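Local coordinates for protein YcaO (Methanopyrus kandleri, PDB 6CIB) that binds ADP and magnesium as a YcaO-family enzyme and probably uses ATP to drive thioamidation of peptide backbones, at residues 60-65 with 252-257. Sequence-based numbering, arbitrary orientation.
With ADP (adenosine-5'-diphosphate), chain G.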
loop_
_atom_site.group_PDB
_atom_site.type_symbol
_atom_site.label_atom_id
_atom_site.label_comp_id
_atom_site.label_asym_id
_atom_site.label_seq_id
_atom_site.Cartn_x
_atom_site.Cartn_y
_atom_site.Cartn_z
ATOM N N TYR A 60 -16.655 3.822 1.551
ATOM C CA TYR A 60 -15.879 5.023 1.256
ATOM C C TYR A 60 -14.462 4.650 0.846
ATOM O O TYR A 60 -13.807 3.851 1.515
ATOM C CB TYR A 60 -15.854 5.985 2.451
ATOM C CG TYR A 60 -17.171 6.683 2.692
ATOM C CD1 TYR A 60 -17.524 7.828 1.967
ATOM C CD2 TYR A 60 -18.080 6.193 3.643
ATOM C CE1 TYR A 60 -18.741 8.464 2.177
ATOM C CE2 TYR A 60 -19.298 6.830 3.871
ATOM C CZ TYR A 60 -19.624 7.960 3.138
ATOM O OH TYR A 60 -20.827 8.590 3.362
ATOM N N HIS A 61 -14.013 5.205 -0.277
ATOM C CA HIS A 61 -12.631 5.046 -0.739
ATOM C C HIS A 61 -12.032 6.426 -0.949
ATOM O O HIS A 61 -12.749 7.387 -1.254
ATOM C CB HIS A 61 -12.555 4.232 -2.036
ATOM C CG HIS A 61 -13.293 2.928 -1.980
ATOM N ND1 HIS A 61 -12.888 1.871 -1.190
ATOM C CD2 HIS A 61 -14.414 2.511 -2.619
ATOM C CE1 HIS A 61 -13.727 0.862 -1.345
ATOM N NE2 HIS A 61 -14.660 1.222 -2.210
ATOM N N ALA A 62 -10.718 6.521 -0.775
ATOM C CA ALA A 62 -10.021 7.785 -0.924
ATOM C C ALA A 62 -8.869 7.687 -1.910
ATOM O O ALA A 62 -8.277 6.616 -2.103
ATOM C CB ALA A 62 -9.542 8.302 0.427
ATOM N N GLY A 63 -8.590 8.819 -2.549
ATOM C CA GLY A 63 -7.404 9.011 -3.366
ATOM C C GLY A 63 -6.759 10.322 -2.988
ATOM O O GLY A 63 -7.357 11.147 -2.285
ATOM N N LYS A 64 -5.530 10.510 -3.449
ATOM C CA LYS A 64 -4.756 11.699 -3.144
ATOM C C LYS A 64 -3.612 11.802 -4.121
ATOM O O LYS A 64 -3.344 10.852 -4.866
ATOM C CB LYS A 64 -4.251 11.695 -1.682
ATOM C CG LYS A 64 -3.047 10.808 -1.359
ATOM C CD LYS A 64 -3.378 9.331 -1.406
ATOM C CE LYS A 64 -2.313 8.492 -0.719
ATOM N NZ LYS A 64 -2.395 7.088 -1.214
ATOM N N GLY A 65 -2.936 12.952 -4.107
ATOM C CA GLY A 65 -1.813 13.214 -5.011
ATOM C C GLY A 65 -1.270 14.612 -4.795
ATOM O O GLY A 65 -1.822 15.388 -4.008
ATOM N N VAL A 252 -0.696 10.812 5.193
ATOM C CA VAL A 252 -1.091 11.680 6.315
ATOM C C VAL A 252 -2.230 12.626 5.901
ATOM O O VAL A 252 -3.260 12.679 6.571
ATOM C CB VAL A 252 0.117 12.451 6.885
ATOM C CG1 VAL A 252 -0.325 13.569 7.819
ATOM C CG2 VAL A 252 1.051 11.498 7.615
ATOM N N ALA A 253 -2.058 13.337 4.786
ATOM C CA ALA A 253 -3.109 14.241 4.290
ATOM C C ALA A 253 -4.428 13.494 4.069
ATOM O O ALA A 253 -5.476 13.971 4.481
ATOM C CB ALA A 253 -2.662 14.942 3.013
ATOM N N GLN A 254 -4.354 12.323 3.430
ATOM C CA GLN A 254 -5.501 11.442 3.250
ATOM C C GLN A 254 -6.155 11.068 4.589
ATOM O O GLN A 254 -7.389 11.143 4.726
ATOM C CB GLN A 254 -5.083 10.184 2.497
ATOM C CG GLN A 254 -6.224 9.232 2.159
ATOM C CD GLN A 254 -5.783 8.143 1.202
ATOM O OE1 GLN A 254 -6.161 8.141 0.030
ATOM N NE2 GLN A 254 -4.951 7.240 1.681
ATOM N N GLY A 255 -5.319 10.683 5.557
ATOM C CA GLY A 255 -5.766 10.346 6.911
ATOM C C GLY A 255 -6.523 11.487 7.575
ATOM O O GLY A 255 -7.584 11.268 8.160
ATOM N N LEU A 256 -5.988 12.703 7.454
ATOM C CA LEU A 256 -6.621 13.891 8.029
ATOM C C LEU A 256 -7.942 14.244 7.383
ATOM O O LEU A 256 -8.886 14.636 8.083
ATOM C CB LEU A 256 -5.671 15.094 8.014
ATOM C CG LEU A 256 -4.413 14.952 8.879
ATOM C CD1 LEU A 256 -3.400 16.042 8.570
ATOM C CD2 LEU A 256 -4.775 14.931 10.356
ATOM N N SER A 257 -8.018 14.091 6.059
ATOM C CA SER A 257 -9.273 14.263 5.330
ATOM C C SER A 257 -10.348 13.311 5.854
ATOM O O SER A 257 -11.477 13.740 6.123
ATOM C CB SER A 257 -9.064 14.070 3.825
ATOM O OG SER A 257 -10.307 13.991 3.148
HETATM P PB ADP G . -1.768 3.515 -2.788
HETATM O O1B ADP G . -1.554 2.412 -3.803
HETATM O O2B ADP G . -0.672 3.632 -1.747
HETATM O O3B ADP G . -3.163 3.598 -2.216
HETATM P PA ADP G . -2.486 5.723 -4.530
HETATM O O1A ADP G . -1.556 6.597 -5.327
HETATM O O2A ADP G . -3.479 6.422 -3.641
HETATM O O3A ADP G . -1.486 4.848 -3.648
HETATM O "O5'" ADP G . -3.234 4.734 -5.553
HETATM C "C5'" ADP G . -4.507 4.094 -5.352
HETATM C "C4'" ADP G . -4.745 3.078 -6.484
HETATM O "O4'" ADP G . -4.727 3.747 -7.755
HETATM C "C3'" ADP G . -3.654 2.009 -6.589
HETATM O "O3'" ADP G . -4.211 0.792 -7.123
HETATM C "C2'" ADP G . -2.679 2.594 -7.595
HETATM O "O2'" ADP G . -1.875 1.599 -8.224
HETATM C "C1'" ADP G . -3.621 3.303 -8.563
HETATM N N9 ADP G . -3.013 4.482 -9.220
HETATM C C8 ADP G . -2.589 5.594 -8.593
HETATM N N7 ADP G . -2.081 6.483 -9.477
HETATM C C5 ADP G . -2.197 5.951 -10.699
HETATM C C6 ADP G . -1.857 6.383 -12.074
HETATM N N6 ADP G . -1.290 7.594 -12.292
HETATM N N1 ADP G . -2.132 5.523 -13.086
HETATM C C2 ADP G . -2.700 4.311 -12.875
HETATM N N3 ADP G . -3.040 3.860 -11.646
HETATM C C4 ADP G . -2.817 4.627 -10.535
#
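Gln-254 reaches from its helix onto the face of the strand that carries Ala-62 and Lys-64 and lays its terminal amide between these two residues. Contact with the first is made by the methyl group, Ala-62 CB lying 3.9 Å from Gln-254 CG and 3.8 Å from its CD. On the other flank Lys-64 CD comes to 3.7 Å from Gln-254 CD, and the two side chains run nearly perpendicular to each other. Gln-254 attains this reach because its CG stands anti to the backbone N (chi1 -176°) and the chain stays extended at chi2, 170°. Lys-64 instead bends at chi2 (-70°), then straightens, bringing NZ to the nucleotide: its hydrogen bond to ADP O2A measures 2.7 Å. The glutamine thus flanks the aliphatic part of an ADP-binding lysine. Shortened to an alanine, Gln-254 would lose its amide and CG, which is likely to open a gap beside Ala-62 and leave the Lys-64 methylenes freer to shift. One step further out, Ser-74, itself an ADP-binding residue, hydrogen-bonds through OG to Lys-64 N. Strand 57-64 is one of the two outer strands of an antiparallel three-stranded sheet, pairing with 45-54; helix 241-260 packs against this sheet, Ala-253 touching Ile-45 and Val-42, while His-61 faces helix 68-85.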